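Local atomic coordinates of UDP-N-Acetylenolpyruvylglucosamine Reductase (Thermus caldophilus, PDB entry 2GQT), a protein that uses FAD to reduce enolpyruvyl-UDP-N-acetylglucosamine to UDP-N-acetylmuramate, with NADPH as the likely hydride source, in the synthesis of peptidoglycan for the cell wall. Residues 72-77 with 92-97; 26-31 with 35-40. All coordinates share one frame; numbering follows the deposited sequence.

Contact 1: residues 72-77 with 92-97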
ATOM      1  N   TYR A  72       9.680   5.136 -15.310  1.00 11.51           N
ATOM      2  CA  TYR A  72       9.908   6.249 -14.407  1.00 11.60           C
ATOM      3  C   TYR A  72      11.158   7.029 -14.759  1.00 11.74           C
ATOM      4  O   TYR A  72      12.115   6.494 -15.339  1.00 12.72           O
ATOM      5  CB  TYR A  72       9.991   5.773 -12.941  1.00 11.58           C
ATOM      6  CG  TYR A  72      11.188   4.885 -12.666  1.00 10.99           C
ATOM      7  CD1 TYR A  72      12.380   5.418 -12.161  1.00 11.11           C
ATOM      8  CD2 TYR A  72      11.143   3.514 -12.936  1.00 11.72           C
ATOM      9  CE1 TYR A  72      13.481   4.610 -11.928  1.00 11.02           C
ATOM     10  CE2 TYR A  72      12.243   2.710 -12.702  1.00 12.47           C
ATOM     11  CZ  TYR A  72      13.405   3.259 -12.195  1.00 11.37           C
ATOM     12  OH  TYR A  72      14.501   2.456 -11.963  1.00 13.34           O
ATOM     13  N   ASP A  73      11.147   8.296 -14.386  1.00 12.24           N
ATOM     14  CA  ASP A  73      12.318   9.152 -14.424  1.00 12.97           C
ATOM     15  C   ASP A  73      12.239   9.958 -13.132  1.00 12.64           C
ATOM     16  O   ASP A  73      11.267  10.684 -12.929  1.00 12.12           O
ATOM     17  CB  ASP A  73      12.242  10.071 -15.655  1.00 14.01           C
ATOM     18  CG  ASP A  73      13.474  10.944 -15.839  1.00 16.69           C
ATOM     19  OD1 ASP A  73      14.158  11.271 -14.854  1.00 17.15           O
ATOM     20  OD2 ASP A  73      13.743  11.329 -16.998  1.00 20.95           O
ATOM     21  N   LEU A  74      13.229   9.833 -12.247  1.00 12.86           N
ATOM     22  CA  LEU A  74      13.181  10.558 -10.969  1.00 13.53           C
ATOM     23  C   LEU A  74      13.031  12.067 -11.113  1.00 14.44           C
ATOM     24  O   LEU A  74      12.493  12.731 -10.227  1.00 15.04           O
ATOM     25  CB  LEU A  74      14.427  10.283 -10.132  1.00 13.52           C
ATOM     26  CG  LEU A  74      14.538   8.901  -9.498  1.00 13.66           C
ATOM     27  CD1 LEU A  74      15.934   8.758  -8.948  1.00 13.92           C
ATOM     28  CD2 LEU A  74      13.491   8.678  -8.399  1.00 15.26           C
ATOM     29  N   LYS A  75      13.521  12.603 -12.223  1.00 15.25           N
ATOM     30  CA  LYS A  75      13.468  14.039 -12.469  1.00 16.31           C
ATOM     31  C   LYS A  75      12.342  14.397 -13.440  1.00 15.54           C
ATOM     32  O   LYS A  75      12.251  15.536 -13.915  1.00 16.69           O
ATOM     33  CB  LYS A  75      14.825  14.533 -12.977  1.00 16.61           C
ATOM     34  CG  LYS A  75      15.933  14.457 -11.926  1.00 17.72           C
ATOM     35  CD  LYS A  75      17.287  14.857 -12.496  1.00 18.25           C
ATOM     36  CE  LYS A  75      18.346  14.940 -11.409  1.00 22.12           C
ATOM     37  NZ  LYS A  75      18.009  15.945 -10.361  1.00 24.56           N
ATOM     38  N   GLY A  76      11.482  13.421 -13.723  1.00 14.14           N
ATOM     39  CA  GLY A  76      10.327  13.634 -14.591  1.00 12.88           C
ATOM     40  C   GLY A  76       9.123  12.869 -14.087  1.00 11.50           C
ATOM     41  O   GLY A  76       8.854  12.840 -12.888  1.00 12.09           O
ATOM     42  N   TRP A  77       8.390  12.257 -15.007  1.00 10.01           N
ATOM     43  CA  TRP A  77       7.203  11.509 -14.622  1.00  9.26           C
ATOM     44  C   TRP A  77       7.553  10.105 -14.168  1.00  8.71           C
ATOM     45  O   TRP A  77       8.428   9.437 -14.749  1.00  9.29           O
ATOM     46  CB  TRP A  77       6.195  11.485 -15.767  1.00  9.75           C
ATOM     47  CG  TRP A  77       5.513  12.812 -15.940  1.00  9.56           C
ATOM     48  CD1 TRP A  77       5.853  13.806 -16.812  1.00 10.35           C
ATOM     49  CD2 TRP A  77       4.405  13.302 -15.181  1.00 10.36           C
ATOM     50  NE1 TRP A  77       5.009  14.880 -16.653  1.00 11.03           N
ATOM     51  CE2 TRP A  77       4.111  14.597 -15.656  1.00 10.53           C
ATOM     52  CE3 TRP A  77       3.620  12.765 -14.145  1.00 10.52           C
ATOM     53  CZ2 TRP A  77       3.054  15.362 -15.143  1.00 10.85           C
ATOM     54  CZ3 TRP A  77       2.578  13.526 -13.630  1.00 10.54           C
ATOM     55  CH2 TRP A  77       2.315  14.813 -14.121  1.00 11.03           C
ATOM     56  N   ALA A  92      18.391   7.479  -3.675  1.00 11.16           N
ATOM     57  CA  ALA A  92      19.694   7.468  -2.997  1.00 11.39           C
ATOM     58  C   ALA A  92      20.837   7.385  -4.013  1.00 12.34           C
ATOM     59  O   ALA A  92      21.800   8.143  -3.923  1.00 12.74           O
ATOM     60  CB  ALA A  92      19.770   6.317  -2.009  1.00 12.16           C
ATOM     61  N   ARG A  93      20.726   6.480  -4.981  1.00 12.65           N
ATOM     62  CA  ARG A  93      21.747   6.313  -6.017  1.00 13.54           C
ATOM     63  C   ARG A  93      21.976   7.603  -6.796  1.00 13.71           C
ATOM     64  O   ARG A  93      23.106   7.892  -7.205  1.00 14.19           O
ATOM     65  CB  ARG A  93      21.355   5.207  -6.988  1.00 13.82           C
ATOM     66  CG  ARG A  93      21.509   3.825  -6.435  1.00 15.20           C
ATOM     67  CD  ARG A  93      21.015   2.786  -7.412  1.00 17.15           C
ATOM     68  NE  ARG A  93      20.881   1.526  -6.708  1.00 17.48           N
ATOM     69  CZ  ARG A  93      19.736   0.902  -6.464  1.00 15.42           C
ATOM     70  NH1 ARG A  93      18.587   1.383  -6.920  1.00 13.23           N
ATOM     71  NH2 ARG A  93      19.744  -0.232  -5.773  1.00 16.27           N
ATOM     72  N   ALA A  94      20.908   8.376  -6.986  1.00 13.62           N
ATOM     73  CA  ALA A  94      20.956   9.616  -7.756  1.00 14.05           C
ATOM     74  C   ALA A  94      21.365  10.822  -6.920  1.00 14.33           C
ATOM     75  O   ALA A  94      21.484  11.931  -7.450  1.00 14.71           O
ATOM     76  CB  ALA A  94      19.608   9.888  -8.417  1.00 14.12           C
ATOM     77  N   GLY A  95      21.560  10.628  -5.617  1.00 14.01           N
ATOM     78  CA  GLY A  95      21.864  11.748  -4.726  1.00 14.41           C
ATOM     79  C   GLY A  95      20.675  12.678  -4.604  1.00 14.07           C
ATOM     80  O   GLY A  95      20.822  13.900  -4.509  1.00 14.99           O
ATOM     81  N   LEU A  96      19.482  12.082  -4.603  1.00 13.71           N
ATOM     82  CA  LEU A  96      18.245  12.832  -4.475  1.00 13.59           C
ATOM     83  C   LEU A  96      17.507  12.466  -3.190  1.00 13.34           C
ATOM     84  O   LEU A  96      17.151  11.308  -2.946  1.00 13.18           O
ATOM     85  CB  LEU A  96      17.350  12.613  -5.692  1.00 13.54           C
ATOM     86  CG  LEU A  96      17.895  13.221  -6.988  1.00 13.91           C
ATOM     87  CD1 LEU A  96      17.076  12.744  -8.178  1.00 14.73           C
ATOM     88  CD2 LEU A  96      17.923  14.754  -6.902  1.00 14.61           C
ATOM     89  N   SER A  97      17.296  13.477  -2.365  1.00 12.99           N
ATOM     90  CA  SER A  97      16.675  13.322  -1.065  1.00 13.12           C
ATOM     91  C   SER A  97      15.183  13.654  -1.119  1.00 13.17           C
ATOM     92  O   SER A  97      14.748  14.520  -1.882  1.00 14.17           O
ATOM     93  CB  SER A  97      17.394  14.225  -0.066  1.00 13.73           C
ATOM     94  OG  SER A  97      16.833  14.147   1.225  1.00 13.50           O
TER
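K75, whose side chain reaches across to L96, sits in a type I beta turn running from D73 to G76 and closed by the 2.9 Å bond from G76 N to D73 O. The turn is reinforced by an Asx turn: K75 N donates to D73 OD1 at 3.0 Å, approaching from above the carboxylate plane, 36° out of it. On the facing side, helix 84-93 ends in a Schellman motif. G95 leaves the helix with a positive phi, its N bonding back to A92 O, and the chain passes directly into strand 96-97. The contact is therefore a worked case of a structured turn packing on a helix-to-strand junction through side chains.

L74 points at this junction, and its two neighbours there are met by different atoms. CD1 rests on the CB of A94 at 3.9 Å, while its own CB lies 4.1 Å from CD1 of L96. The CB of buried L96 points toward the turn, and with CG beside the backbone N and anti to the carbonyl carbon (chi1 -68°) its CD1 methyl is set against L74 CB and both methyls against the end of K75. L74 and L96 both rest on strand 161-171, L74 on L167 and L96 on L169 and E171, and L74 also rests on L87 of helix 84-93. E90 borders the pair, bridging to R93 and accepting from the hydroxyl of Y72.

K75 lies at the exposed margin and crosses the L96 side chain at about a right angle. Its CE passes 4.1 Å from L96 CD1. The chain runs extended until a bend at chi4 (-60°) brings the amino group round to the leucine, where NZ stops 3.7 Å from L96 CD2.

Contact 2: residues 26-31 with 35-40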
ATOM      1  N   TRP A  26      -7.355  -7.378 -14.848  1.00 11.08           N
ATOM      2  CA  TRP A  26      -7.037  -6.676 -16.086  1.00 11.79           C
ATOM      3  C   TRP A  26      -5.685  -5.985 -15.937  1.00 11.61           C
ATOM      4  O   TRP A  26      -5.551  -5.068 -15.129  1.00 12.01           O
ATOM      5  CB  TRP A  26      -8.111  -5.616 -16.351  1.00 13.08           C
ATOM      6  CG  TRP A  26      -9.435  -6.179 -16.739  1.00 13.82           C
ATOM      7  CD1 TRP A  26     -10.224  -7.010 -16.005  1.00 14.32           C
ATOM      8  CD2 TRP A  26     -10.130  -5.946 -17.968  1.00 15.07           C
ATOM      9  NE1 TRP A  26     -11.368  -7.327 -16.710  1.00 15.37           N
ATOM     10  CE2 TRP A  26     -11.333  -6.681 -17.916  1.00 15.29           C
ATOM     11  CE3 TRP A  26      -9.850  -5.188 -19.110  1.00 15.25           C
ATOM     12  CZ2 TRP A  26     -12.255  -6.683 -18.966  1.00 15.56           C
ATOM     13  CZ3 TRP A  26     -10.767  -5.192 -20.157  1.00 15.62           C
ATOM     14  CH2 TRP A  26     -11.954  -5.931 -20.074  1.00 15.50           C
ATOM     15  N   THR A  27      -4.684  -6.422 -16.697  1.00 11.64           N
ATOM     16  CA  THR A  27      -3.360  -5.803 -16.650  1.00 12.10           C
ATOM     17  C   THR A  27      -3.249  -4.821 -17.808  1.00 12.42           C
ATOM     18  O   THR A  27      -3.261  -5.217 -18.976  1.00 13.41           O
ATOM     19  CB  THR A  27      -2.236  -6.864 -16.677  1.00 12.57           C
ATOM     20  OG1 THR A  27      -2.428  -7.772 -15.589  1.00 12.96           O
ATOM     21  CG2 THR A  27      -0.874  -6.209 -16.530  1.00 13.08           C
ATOM     22  N   VAL A  28      -3.181  -3.539 -17.460  1.00 12.17           N
ATOM     23  CA  VAL A  28      -3.237  -2.419 -18.401  1.00 13.69           C
ATOM     24  C   VAL A  28      -1.831  -1.884 -18.658  1.00 13.27           C
ATOM     25  O   VAL A  28      -1.104  -1.611 -17.711  1.00 13.06           O
ATOM     26  CB  VAL A  28      -4.122  -1.275 -17.806  1.00 14.13           C
ATOM     27  CG1 VAL A  28      -3.930   0.030 -18.568  1.00 16.24           C
ATOM     28  CG2 VAL A  28      -5.593  -1.689 -17.794  1.00 16.76           C
ATOM     29  N   GLU A  29      -1.465  -1.711 -19.928  1.00 13.47           N
ATOM     30  CA  GLU A  29      -0.134  -1.218 -20.286  1.00 14.07           C
ATOM     31  C   GLU A  29      -0.116   0.146 -20.966  1.00 13.89           C
ATOM     32  O   GLU A  29       0.946   0.754 -21.104  1.00 13.56           O
ATOM     33  CB  GLU A  29       0.574  -2.225 -21.188  1.00 14.62           C
ATOM     34  CG  GLU A  29       0.932  -3.525 -20.493  1.00 16.70           C
ATOM     35  CD  GLU A  29       1.774  -4.439 -21.362  1.00 19.84           C
ATOM     36  OE1 GLU A  29       1.795  -4.248 -22.596  1.00 23.25           O
ATOM     37  OE2 GLU A  29       2.409  -5.357 -20.808  1.00 22.66           O
ATOM     38  N   THR A  30      -1.282   0.622 -21.392  1.00 14.36           N
ATOM     39  CA  THR A  30      -1.372   1.852 -22.176  1.00 15.34           C
ATOM     40  C   THR A  30      -2.568   2.691 -21.748  1.00 16.26           C
ATOM     41  O   THR A  30      -3.494   2.198 -21.101  1.00 15.70           O
ATOM     42  CB  THR A  30      -1.529   1.569 -23.691  1.00 15.61           C
ATOM     43  OG1 THR A  30      -2.818   0.996 -23.936  1.00 15.42           O
ATOM     44  CG2 THR A  30      -0.443   0.622 -24.201  1.00 16.45           C
ATOM     45  N   ARG A  31      -2.561   3.956 -22.149  1.00 17.47           N
ATOM     46  CA  ARG A  31      -3.673   4.848 -21.837  1.00 19.12           C
ATOM     47  C   ARG A  31      -4.970   4.338 -22.464  1.00 19.49           C
ATOM     48  O   ARG A  31      -6.026   4.373 -21.832  1.00 20.12           O
ATOM     49  CB  ARG A  31      -3.375   6.282 -22.281  1.00 19.73           C
ATOM     50  CG  ARG A  31      -2.136   6.905 -21.633  1.00 21.76           C
ATOM     51  CD  ARG A  31      -2.142   8.420 -21.765  1.00 24.97           C
ATOM     52  NE  ARG A  31      -2.885   8.847 -22.949  1.00 26.36           N
ATOM     53  CZ  ARG A  31      -3.341  10.076 -23.163  1.00 29.34           C
ATOM     54  NH1 ARG A  31      -3.135  11.045 -22.279  1.00 29.33           N
ATOM     55  NH2 ARG A  31      -4.012  10.332 -24.275  1.00 28.63           N
ATOM     56  N   LYS A  35      -8.475   3.172 -20.621  1.00 18.82           N
ATOM     57  CA  LYS A  35      -9.794   3.694 -21.003  1.00 19.63           C
ATOM     58  C   LYS A  35     -10.799   2.561 -21.196  1.00 19.93           C
ATOM     59  O   LYS A  35     -11.952   2.670 -20.769  1.00 20.54           O
ATOM     60  CB  LYS A  35      -9.697   4.574 -22.255  1.00 20.09           C
ATOM     61  CG  LYS A  35      -9.089   5.945 -21.979  1.00 21.75           C
ATOM     62  CD  LYS A  35      -8.517   6.599 -23.227  1.00 23.78           C
ATOM     63  CE  LYS A  35      -9.504   7.532 -23.897  1.00 25.82           C
ATOM     64  NZ  LYS A  35      -8.844   8.257 -25.018  1.00 25.90           N
ATOM     65  N   ARG A  36     -10.342   1.465 -21.800  1.00 19.96           N
ATOM     66  CA  ARG A  36     -11.176   0.290 -22.037  1.00 20.06           C
ATOM     67  C   ARG A  36     -11.503  -0.482 -20.752  1.00 19.45           C
ATOM     68  O   ARG A  36     -12.654  -0.852 -20.517  1.00 19.41           O
ATOM     69  CB  ARG A  36     -10.531  -0.637 -23.078  1.00 20.69           C
ATOM     70  CG  ARG A  36     -11.311  -1.913 -23.347  1.00 22.88           C
ATOM     71  CD  ARG A  36     -10.472  -2.951 -24.059  1.00 26.72           C
ATOM     72  NE  ARG A  36     -10.910  -4.300 -23.705  1.00 28.47           N
ATOM     73  CZ  ARG A  36     -10.189  -5.405 -23.875  1.00 30.22           C
ATOM     74  NH1 ARG A  36      -8.967  -5.345 -24.396  1.00 30.80           N
ATOM     75  NH2 ARG A  36     -10.691  -6.576 -23.515  1.00 30.64           N
ATOM     76  N   ALA A  37     -10.491  -0.714 -19.918  1.00 18.32           N
ATOM     77  CA  ALA A  37     -10.675  -1.462 -18.674  1.00 17.52           C
ATOM     78  C   ALA A  37     -11.686  -0.794 -17.736  1.00 17.21           C
ATOM     79  O   ALA A  37     -12.398  -1.480 -17.006  1.00 17.18           O
ATOM     80  CB  ALA A  37      -9.341  -1.640 -17.969  1.00 17.36           C
ATOM     81  N   THR A  38     -11.748   0.535 -17.774  1.00 17.26           N
ATOM     82  CA  THR A  38     -12.584   1.311 -16.848  1.00 17.88           C
ATOM     83  C   THR A  38     -14.015   1.542 -17.345  1.00 18.93           C
ATOM     84  O   THR A  38     -14.754   2.327 -16.753  1.00 19.37           O
ATOM     85  CB  THR A  38     -11.954   2.684 -16.514  1.00 17.67           C
ATOM     86  OG1 THR A  38     -11.660   3.394 -17.724  1.00 17.50           O
ATOM     87  CG2 THR A  38     -10.685   2.510 -15.697  1.00 16.93           C
ATOM     88  N   GLU A  39     -14.404   0.851 -18.414  1.00 19.76           N
ATOM     89  CA  GLU A  39     -15.739   1.013 -18.999  1.00 21.04           C
ATOM     90  C   GLU A  39     -16.819   0.291 -18.202  1.00 20.84           C
ATOM     91  O   GLU A  39     -18.010   0.523 -18.412  1.00 21.69           O
ATOM     92  CB  GLU A  39     -15.744   0.542 -20.451  1.00 21.11           C
ATOM     93  CG  GLU A  39     -15.067   1.503 -21.411  1.00 22.35           C
ATOM     94  CD  GLU A  39     -15.060   0.989 -22.839  1.00 22.12           C
ATOM     95  OE1 GLU A  39     -15.378  -0.201 -23.050  1.00 24.85           O
ATOM     96  OE2 GLU A  39     -14.726   1.774 -23.749  1.00 25.21           O
ATOM     97  N   ALA A  40     -16.398  -0.596 -17.303  1.00 20.38           N
ATOM     98  CA  ALA A  40     -17.296  -1.262 -16.373  1.00 19.85           C
ATOM     99  C   ALA A  40     -16.752  -1.098 -14.951  1.00 19.14           C
ATOM    100  O   ALA A  40     -15.585  -0.722 -14.787  1.00 18.72           O
ATOM    101  CB  ALA A  40     -17.430  -2.726 -16.737  1.00 19.83           C
TER
HETATM  102  O   HOH W   1      -5.595   8.012 -24.314  1.00116.85           O
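W26 and A37 approach each other with CA atoms 6.9 Å apart, where the chain leaves strand 22-28 and doubles back as helix 31-37, and in the first turn of that helix K35 N donates to R31 O at 3.0 Å. This strand-to-helix step illustrates how a small residue lets a helix pack closely on the strand before it. The CB of A37 meets two side chains of the strand at a corner, 3.8 Å from CE3 of W26 and 3.8 Å from CG2 of V28.

R36 adds a polar partner to the indole. Its CG is anti to the backbone N (chi1 178°), and the chain runs extended to NE, which lies in the ring plane at the indole edge. The two planes stand 74° apart, and CZ3 of W26 sits over one guanidinium face, 3.6 Å from NH2. Replacing the indole of W26 with the methyl of an alanine is likely to open a gap beside A37 CB, take the ring edge away from the R36 guanidinium and leave E24 without its NE1 donor.

At the exposed end, K35 folds CG to within 3.4 Å of R31 O. Its NZ forms a salt bridge with E32, and a water accepts weak bonds from K35 NZ and R31 NH2.

M4 touches W26, V28 and R36, while A37 also packs on I63 of strand 61-65, placing the helix against the four-stranded mixed sheet; F134 of strand 128-135 meets K35 and T38.

Overall arrangement
From the N terminus, contact 2 comes first: it closes the short step from strand 22-28 into helix 31-37, the opening half of a beta-alpha-beta crossover that ends at strand 42-44, with strand 61-65 lying between the two parallel strands. Contact 1 opens only after contact 2 has closed, so they stand in series, neither nested nor crossed. It spans strand 77-79 and helix 84-93, bringing the loop before that strand to the helix's far end, beside the antiparallel sheet. Their centres are 28 Å apart and their nearest atoms about 10 Å, without touching. Within the FAD-binding domain, contact 2 ties a helix to the mixed sheet, contact 1 a beta turn to a helix-strand junction.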